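Local coordinates for D-methionine-binding lipoprotein MetQ (Escherichia coli, PDB 4YAH), which binds methionine as the substrate-binding protein of an ATP-driven ABC transporter that carries D-methionine across the cell membrane, at residues A[82-87]-A[230-235]. Residues are numbered along the deposited sequence; the frame is centred on the assembly and turned at random.
Sequences DANAFQ and LIVTRE. With MET (methionine), chain B.
Asn84 and Val232 form a hydrogen-bonded pair between two antiparallel strands, 83-88 and 229-234. The strands are central neighbours in a mixed sheet of one lobe of this periplasmic-binding-protein fold. Asn84 N donates to Val232 O at 2.9 Å, and Val232 N returns the bond to Asn84 O. Ala83 and Ala85 carry their methyl groups to the face that holds Ile231 and Thr233. There Ile231 CG1 lies 4.1 Å from Ala85 CB, and helix 241-250 packs on Ile231.

Gln87 lies on the other face and reaches back along the sheet. Its CB sits 3.8 Å above the centre of the Phe86 ring and equally close to CE of the bound methionine. CG stands between the backbone N and the carbonyl carbon (chi1 74°), and the chain then extends to the amide. OE1 accepts a hydrogen bond from Asn73 of helix 71-78. NE2 rests 3.6 Å from Val232 CG2, the Gln87 and Val232 side chains crossing nearly at right angles. NE2 also makes a weak bond to Asn84 OD1, while Asn84 ND2 donates to Asn73. The methionine pocket thus borders this end of the sheet, with Phe86 CE1 also against the ligand CE. Between the two strands a water accepts from Phe86 N at 2.9 Å and lies 2.8 Å from Leu230 O.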
ATOM      1  N   ASP A  82       6.863 -17.288  -5.651  1.00 17.57           N
ATOM      2  CA  ASP A  82       8.102 -16.844  -6.287  1.00 21.60           C
ATOM      3  C   ASP A  82       8.380 -15.346  -6.135  1.00 19.18           C
ATOM      4  O   ASP A  82       9.540 -14.903  -6.140  1.00 18.49           O
ATOM      5  CB  ASP A  82       8.050 -17.165  -7.774  1.00 19.47           C
ATOM      6  CG  ASP A  82       7.970 -18.676  -8.057  1.00 28.62           C
ATOM      7  OD1 ASP A  82       6.867 -19.185  -8.374  1.00 23.65           O
ATOM      8  OD2 ASP A  82       9.020 -19.352  -7.966  1.00 32.73           O
ATOM      9  N   ALA A  83       7.304 -14.572  -6.040  1.00 17.95           N
ATOM     10  CA  ALA A  83       7.391 -13.122  -6.004  1.00 12.99           C
ATOM     11  C   ALA A  83       6.149 -12.609  -5.326  1.00 15.47           C
ATOM     12  O   ALA A  83       5.162 -13.338  -5.221  1.00 15.83           O
ATOM     13  CB  ALA A  83       7.492 -12.537  -7.396  1.00 15.84           C
ATOM     14  N   ASN A  84       6.173 -11.361  -4.868  1.00 17.58           N
ATOM     15  CA  ASN A  84       4.913 -10.716  -4.545  1.00 17.60           C
ATOM     16  C   ASN A  84       4.928  -9.282  -5.021  1.00 15.54           C
ATOM     17  O   ASN A  84       5.962  -8.740  -5.419  1.00 16.15           O
ATOM     18  CB  ASN A  84       4.581 -10.816  -3.041  1.00 14.51           C
ATOM     19  CG  ASN A  84       5.635 -10.230  -2.139  1.00 16.16           C
ATOM     20  OD1 ASN A  84       6.158  -9.129  -2.371  1.00 16.28           O
ATOM     21  ND2 ASN A  84       5.912 -10.943  -1.043  1.00 16.81           N
ATOM     22  N   ALA A  85       3.743  -8.687  -5.031  1.00 15.02           N
ATOM     23  CA  ALA A  85       3.579  -7.369  -5.587  1.00 13.30           C
ATOM     24  C   ALA A  85       2.586  -6.590  -4.757  1.00 17.10           C
ATOM     25  O   ALA A  85       1.397  -6.533  -5.094  1.00 18.40           O
ATOM     26  CB  ALA A  85       3.126  -7.461  -7.038  1.00 16.99           C
ATOM     27  N   PHE A  86       3.057  -6.012  -3.653  1.00 14.68           N
ATOM     28  CA  PHE A  86       2.126  -5.379  -2.720  1.00 14.02           C
ATOM     29  C   PHE A  86       2.697  -4.317  -1.789  1.00 19.95           C
ATOM     30  O   PHE A  86       1.927  -3.684  -1.072  1.00 17.81           O
ATOM     31  CB  PHE A  86       1.473  -6.456  -1.835  1.00 14.27           C
ATOM     32  CG  PHE A  86       2.312  -6.851  -0.644  1.00 15.89           C
ATOM     33  CD1 PHE A  86       2.061  -6.307   0.601  1.00 18.07           C
ATOM     34  CD2 PHE A  86       3.376  -7.740  -0.777  1.00 16.89           C
ATOM     35  CE1 PHE A  86       2.832  -6.644   1.693  1.00 16.64           C
ATOM     36  CE2 PHE A  86       4.147  -8.080   0.317  1.00 17.21           C
ATOM     37  CZ  PHE A  86       3.877  -7.539   1.548  1.00 19.39           C
ATOM     38  N   GLN A  87       4.017  -4.143  -1.754  1.00 15.46           N
ATOM     39  CA  GLN A  87       4.641  -3.304  -0.728  1.00 15.78           C
ATOM     40  C   GLN A  87       5.551  -2.228  -1.315  1.00 17.88           C
ATOM     41  O   GLN A  87       6.052  -2.359  -2.427  1.00 14.49           O
ATOM     42  CB  GLN A  87       5.432  -4.186   0.255  1.00 14.26           C
ATOM     43  CG  GLN A  87       6.738  -4.728  -0.307  1.00 13.26           C
ATOM     44  CD  GLN A  87       7.237  -5.952   0.441  1.00 17.00           C
ATOM     45  OE1 GLN A  87       7.556  -5.887   1.640  1.00 16.65           O
ATOM     46  NE2 GLN A  87       7.333  -7.072  -0.267  1.00 17.87           N
ATOM     47  N   LEU A 230       6.308  -2.227  -5.179  1.00 14.70           N
ATOM     48  CA  LEU A 230       7.397  -3.027  -5.729  1.00 12.02           C
ATOM     49  C   LEU A 230       6.938  -4.433  -6.059  1.00 16.13           C
ATOM     50  O   LEU A 230       6.025  -4.962  -5.426  1.00 16.98           O
ATOM     51  CB  LEU A 230       8.537  -3.134  -4.719  1.00 14.99           C
ATOM     52  CG  LEU A 230       9.041  -1.840  -4.090  1.00 16.31           C
ATOM     53  CD1 LEU A 230       9.880  -2.187  -2.873  1.00 16.77           C
ATOM     54  CD2 LEU A 230       9.844  -1.056  -5.099  1.00 16.48           C
ATOM     55  N   ILE A 231       7.612  -5.038  -7.030  1.00 14.75           N
ATOM     56  CA  ILE A 231       7.613  -6.490  -7.198  1.00 14.82           C
ATOM     57  C   ILE A 231       8.865  -6.940  -6.478  1.00 16.07           C
ATOM     58  O   ILE A 231       9.951  -6.358  -6.681  1.00 14.76           O
ATOM     59  CB  ILE A 231       7.626  -6.907  -8.666  1.00 16.47           C
ATOM     60  CG1 ILE A 231       6.344  -6.421  -9.339  1.00 20.86           C
ATOM     61  CG2 ILE A 231       7.720  -8.444  -8.803  1.00 16.19           C
ATOM     62  CD1 ILE A 231       6.413  -6.333 -10.846  1.00 20.79           C
ATOM     63  N   VAL A 232       8.695  -7.916  -5.590  1.00 14.30           N
ATOM     64  CA  VAL A 232       9.740  -8.376  -4.700  1.00 13.88           C
ATOM     65  C   VAL A 232       9.913  -9.885  -4.802  1.00 15.01           C
ATOM     66  O   VAL A 232       8.927 -10.624  -4.893  1.00 16.89           O
ATOM     67  CB  VAL A 232       9.412  -7.988  -3.265  1.00 16.52           C
ATOM     68  CG1 VAL A 232      10.381  -8.581  -2.293  1.00 16.74           C
ATOM     69  CG2 VAL A 232       9.436  -6.482  -3.138  1.00 14.08           C
ATOM     70  N   THR A 233      11.173 -10.323  -4.774  1.00 16.31           N
ATOM     71  CA  THR A 233      11.519 -11.746  -4.783  1.00 16.92           C
ATOM     72  C   THR A 233      12.495 -12.035  -3.664  1.00 15.95           C
ATOM     73  O   THR A 233      12.899 -11.135  -2.938  1.00 18.04           O
ATOM     74  CB  THR A 233      12.175 -12.192  -6.101  1.00 17.77           C
ATOM     75  OG1 THR A 233      13.474 -11.590  -6.215  1.00 20.28           O
ATOM     76  CG2 THR A 233      11.327 -11.816  -7.295  1.00 19.02           C
ATOM     77  N   ARG A 234      12.917 -13.293  -3.558  1.00 15.35           N
ATOM     78  CA  ARG A 234      14.041 -13.618  -2.695  1.00 18.93           C
ATOM     79  C   ARG A 234      15.327 -13.218  -3.413  1.00 19.78           C
ATOM     80  O   ARG A 234      15.348 -13.051  -4.628  1.00 18.57           O
ATOM     81  CB  ARG A 234      14.074 -15.107  -2.350  1.00 20.23           C
ATOM     82  CG  ARG A 234      12.873 -15.610  -1.553  1.00 22.21           C
ATOM     83  CD  ARG A 234      13.005 -17.104  -1.297  1.00 28.89           C
ATOM     84  NE  ARG A 234      13.123 -17.815  -2.563  1.00 24.33           N
ATOM     85  CZ  ARG A 234      12.099 -18.151  -3.343  1.00 22.99           C
ATOM     86  NH1 ARG A 234      10.847 -17.862  -2.987  1.00 20.80           N
ATOM     87  NH2 ARG A 234      12.330 -18.776  -4.489  1.00 28.15           N
ATOM     88  N   GLU A 235      16.389 -13.040  -2.647  1.00 19.65           N
ATOM     89  CA  GLU A 235      17.710 -12.826  -3.226  1.00 20.21           C
ATOM     90  C   GLU A 235      18.038 -13.946  -4.208  1.00 19.10           C
ATOM     91  O   GLU A 235      18.595 -13.689  -5.285  1.00 22.13           O
ATOM     92  CB  GLU A 235      18.755 -12.745  -2.116  1.00 22.77           C
ATOM     93  CG  GLU A 235      20.213 -12.713  -2.586  1.00 29.84           C
ATOM     94  CD  GLU A 235      20.571 -11.458  -3.367  1.00 48.26           C
ATOM     95  OE1 GLU A 235      19.943 -10.400  -3.123  1.00 42.38           O
ATOM     96  OE2 GLU A 235      21.483 -11.531  -4.222  1.00 43.81           O
TER
HETATM   97  N   MET B 301      -0.340  -0.575  -1.522  1.00 16.33           N
HETATM   98  CA  MET B 301       0.078  -0.059  -0.218  1.00 16.55           C
HETATM   99  C   MET B 301       0.319   1.428  -0.324  1.00 17.10           C
HETATM  100  O   MET B 301       1.029   1.844  -1.245  1.00 17.75           O
HETATM  101  CB  MET B 301       1.352  -0.760   0.263  1.00 18.12           C
HETATM  102  CG  MET B 301       1.756  -0.423   1.691  1.00 15.74           C
HETATM  103  SD  MET B 301       3.264  -1.248   2.242  1.00 15.65           S
HETATM  104  CE  MET B 301       2.655  -2.916   2.480  1.00 16.05           C
HETATM  105  OXT MET B 301      -0.171   2.205   0.519  1.00 18.27           O
HETATM  106  O   HOH W   1       9.881 -19.746  -5.727  1.00 36.00           O
HETATM  107  O   HOH W   2       5.830  -6.486  -3.111  1.00 15.88           O